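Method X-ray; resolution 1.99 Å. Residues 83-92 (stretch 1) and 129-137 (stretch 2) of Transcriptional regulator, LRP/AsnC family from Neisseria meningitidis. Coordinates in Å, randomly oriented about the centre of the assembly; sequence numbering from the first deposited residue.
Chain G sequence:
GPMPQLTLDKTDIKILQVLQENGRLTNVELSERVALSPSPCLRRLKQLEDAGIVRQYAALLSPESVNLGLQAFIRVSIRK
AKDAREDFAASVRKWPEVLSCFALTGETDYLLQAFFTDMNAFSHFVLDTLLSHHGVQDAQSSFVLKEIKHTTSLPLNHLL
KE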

# COMPACT_ATOMS: atom_id res chain seq x y z
N ASP G 83 -27.75 0.39 -1.16
CA ASP G 83 -28.05 -0.21 0.15
C ASP G 83 -27.07 -1.28 0.64
O ASP G 83 -27.41 -2.08 1.49
CB ASP G 83 -29.49 -0.76 0.18
CG ASP G 83 -30.54 0.34 0.20
OD1 ASP G 83 -30.20 1.51 -0.09
OD2 ASP G 83 -31.71 0.03 0.51
N ALA G 84 -25.85 -1.28 0.13
CA ALA G 84 -24.79 -2.12 0.69
C ALA G 84 -24.45 -1.69 2.13
O ALA G 84 -24.32 -2.53 3.02
CB ALA G 84 -23.54 -2.07 -0.19
N ARG G 85 -24.29 -0.38 2.35
CA ARG G 85 -23.91 0.11 3.68
C ARG G 85 -24.99 -0.16 4.73
O ARG G 85 -24.71 -0.68 5.82
CB ARG G 85 -23.58 1.61 3.63
CG ARG G 85 -22.28 1.90 2.89
CD ARG G 85 -21.87 3.35 2.98
NE ARG G 85 -20.45 3.47 2.66
CZ ARG G 85 -19.47 3.66 3.54
NH1 ARG G 85 -19.73 3.79 4.84
NH2 ARG G 85 -18.22 3.74 3.11
N GLU G 86 -26.22 0.15 4.37
CA GLU G 86 -27.38 -0.08 5.22
C GLU G 86 -27.54 -1.56 5.58
O GLU G 86 -27.71 -1.90 6.74
CB GLU G 86 -28.63 0.44 4.51
CG GLU G 86 -29.85 0.56 5.39
CD GLU G 86 -31.02 1.18 4.65
OE1 GLU G 86 -30.79 2.04 3.77
OE2 GLU G 86 -32.17 0.82 4.97
N ASP G 87 -27.49 -2.43 4.57
CA ASP G 87 -27.65 -3.88 4.77
C ASP G 87 -26.55 -4.48 5.64
O ASP G 87 -26.79 -5.43 6.39
CB ASP G 87 -27.66 -4.62 3.43
CG ASP G 87 -28.90 -4.34 2.61
OD1 ASP G 87 -29.91 -3.84 3.17
OD2 ASP G 87 -28.87 -4.62 1.40
N PHE G 88 -25.34 -3.94 5.50
CA PHE G 88 -24.20 -4.43 6.25
C PHE G 88 -24.29 -4.02 7.71
O PHE G 88 -24.06 -4.83 8.61
CB PHE G 88 -22.88 -3.93 5.62
CG PHE G 88 -21.66 -4.33 6.41
CD1 PHE G 88 -21.26 -5.66 6.46
CD2 PHE G 88 -20.94 -3.38 7.13
CE1 PHE G 88 -20.14 -6.04 7.19
CE2 PHE G 88 -19.82 -3.76 7.87
CZ PHE G 88 -19.43 -5.10 7.90
N ALA G 89 -24.62 -2.75 7.94
CA ALA G 89 -24.84 -2.27 9.30
C ALA G 89 -25.91 -3.11 10.00
O ALA G 89 -25.77 -3.46 11.18
CB ALA G 89 -25.24 -0.79 9.28
N ALA G 90 -26.98 -3.46 9.28
CA ALA G 90 -28.07 -4.25 9.84
C ALA G 90 -27.62 -5.64 10.30
O ALA G 90 -28.02 -6.12 11.38
CB ALA G 90 -29.20 -4.38 8.82
N SER G 91 -26.81 -6.30 9.48
CA SER G 91 -26.29 -7.63 9.79
C SER G 91 -25.27 -7.58 10.92
O SER G 91 -25.26 -8.45 11.78
CB SER G 91 -25.65 -8.26 8.56
OG SER G 91 -26.56 -8.28 7.47
N VAL G 92 -24.40 -6.57 10.91
CA VAL G 92 -23.34 -6.47 11.90
C VAL G 92 -23.94 -6.23 13.30
O VAL G 92 -23.39 -6.69 14.32
CB VAL G 92 -22.27 -5.40 11.51
CG1 VAL G 92 -22.79 -3.99 11.75
CG2 VAL G 92 -20.97 -5.62 12.25
N THR G 129 -19.85 -16.19 7.13
CA THR G 129 -20.75 -15.08 7.47
C THR G 129 -20.33 -13.76 6.83
O THR G 129 -21.08 -13.19 6.05
CB THR G 129 -20.88 -14.89 9.01
OG1 THR G 129 -21.42 -16.09 9.57
CG2 THR G 129 -21.80 -13.74 9.35
N LEU G 130 -19.14 -13.29 7.16
CA LEU G 130 -18.71 -11.98 6.71
C LEU G 130 -18.59 -11.87 5.19
O LEU G 130 -19.23 -11.02 4.58
CB LEU G 130 -17.37 -11.64 7.35
CG LEU G 130 -16.85 -10.22 7.11
CD1 LEU G 130 -17.89 -9.18 7.51
CD2 LEU G 130 -15.57 -10.05 7.89
N LEU G 131 -17.78 -12.74 4.59
CA LEU G 131 -17.40 -12.60 3.19
C LEU G 131 -18.54 -12.97 2.26
O LEU G 131 -18.59 -12.47 1.14
CB LEU G 131 -16.16 -13.45 2.87
CG LEU G 131 -14.89 -12.97 3.57
CD1 LEU G 131 -13.72 -13.91 3.33
CD2 LEU G 131 -14.52 -11.56 3.12
N SER G 132 -19.44 -13.82 2.75
CA SER G 132 -20.62 -14.25 2.01
C SER G 132 -21.68 -13.16 1.90
O SER G 132 -22.59 -13.25 1.07
CB SER G 132 -21.23 -15.47 2.70
OG SER G 132 -21.60 -15.16 4.03
N HIS G 133 -21.57 -12.13 2.74
CA HIS G 133 -22.53 -11.04 2.78
C HIS G 133 -22.44 -10.22 1.49
O HIS G 133 -21.35 -9.79 1.09
CB HIS G 133 -22.27 -10.15 4.00
CG HIS G 133 -23.40 -9.21 4.33
ND1 HIS G 133 -23.77 -8.17 3.49
CD2 HIS G 133 -24.21 -9.12 5.41
CE1 HIS G 133 -24.77 -7.50 4.04
NE2 HIS G 133 -25.05 -8.06 5.21
N HIS G 134 -23.59 -10.03 0.84
CA HIS G 134 -23.68 -9.35 -0.46
C HIS G 134 -23.14 -7.92 -0.45
O HIS G 134 -22.73 -7.41 -1.48
CB HIS G 134 -25.14 -9.33 -0.95
CG HIS G 134 -26.09 -8.63 -0.02
ND1 HIS G 134 -26.77 -9.30 0.98
CD2 HIS G 134 -26.48 -7.34 0.07
CE1 HIS G 134 -27.54 -8.44 1.64
NE2 HIS G 134 -27.38 -7.25 1.10
N GLY G 135 -23.16 -7.28 0.71
CA GLY G 135 -22.61 -5.94 0.88
C GLY G 135 -21.10 -5.87 1.03
O GLY G 135 -20.53 -4.79 0.87
N VAL G 136 -20.45 -7.01 1.30
CA VAL G 136 -19.03 -7.04 1.61
C VAL G 136 -18.18 -7.39 0.38
O VAL G 136 -18.31 -8.47 -0.18
CB VAL G 136 -18.71 -8.04 2.76
CG1 VAL G 136 -17.20 -8.17 2.99
CG2 VAL G 136 -19.41 -7.60 4.05
N GLN G 137 -17.32 -6.46 -0.01
CA GLN G 137 -16.40 -6.63 -1.13
C GLN G 137 -15.16 -7.39 -0.69
O GLN G 137 -14.68 -8.27 -1.40
CB GLN G 137 -15.98 -5.26 -1.64
CG GLN G 137 -15.07 -5.24 -2.84
CD GLN G 137 -14.43 -3.87 -3.02
OE1 GLN G 137 -15.04 -2.95 -3.59
NE2 GLN G 137 -13.21 -3.70 -2.50

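Two consecutive histidines of the loop, His133 and His134, both reach the same helical residue, Asp87, and bind different parts of it. His134 NE2 donates to the carboxylate atom Asp87 OD2 at 3.0 Å, with a nearly straight N-H...O angle of 163°. The acid lies at the edge of the imidazole, near its plane, as such a bond requires. His133 NE2 bonds to the Ser91 side chain and, weakly, to the backbone of Asp87. His133 NE2 lies 2.7 Å from Ser91 OG in a short hydrogen bond, and the bond from His133 NE2 to Asp87 O is weak, at 3.4 Å and 133°. Ser91 stands one helical turn after Asp87, so both oxygens meet the same edge of the ring. The other ring nitrogen is also used: Gly135 N donates to His133 ND1 at 3.0 Å. This bond ties the imidazole to its own turn, which runs from His133 to Val136.

Phe88 supplies the apolar part. Its edge points toward the face of His133, with the ring planes at 83°. Phe88 CE1 also packs against Val136 CG2 at 3.6 Å and Leu130 CD1 at 3.9 Å.

The backbones come closest at Gly135, whose CA is 4.4 Å from Ala84 CA and 4.1 Å from Ala84 CB. An ideally placed CB on Gly135 would point toward the helix and lie only 3.1 Å from Ala84 O, a tight fit.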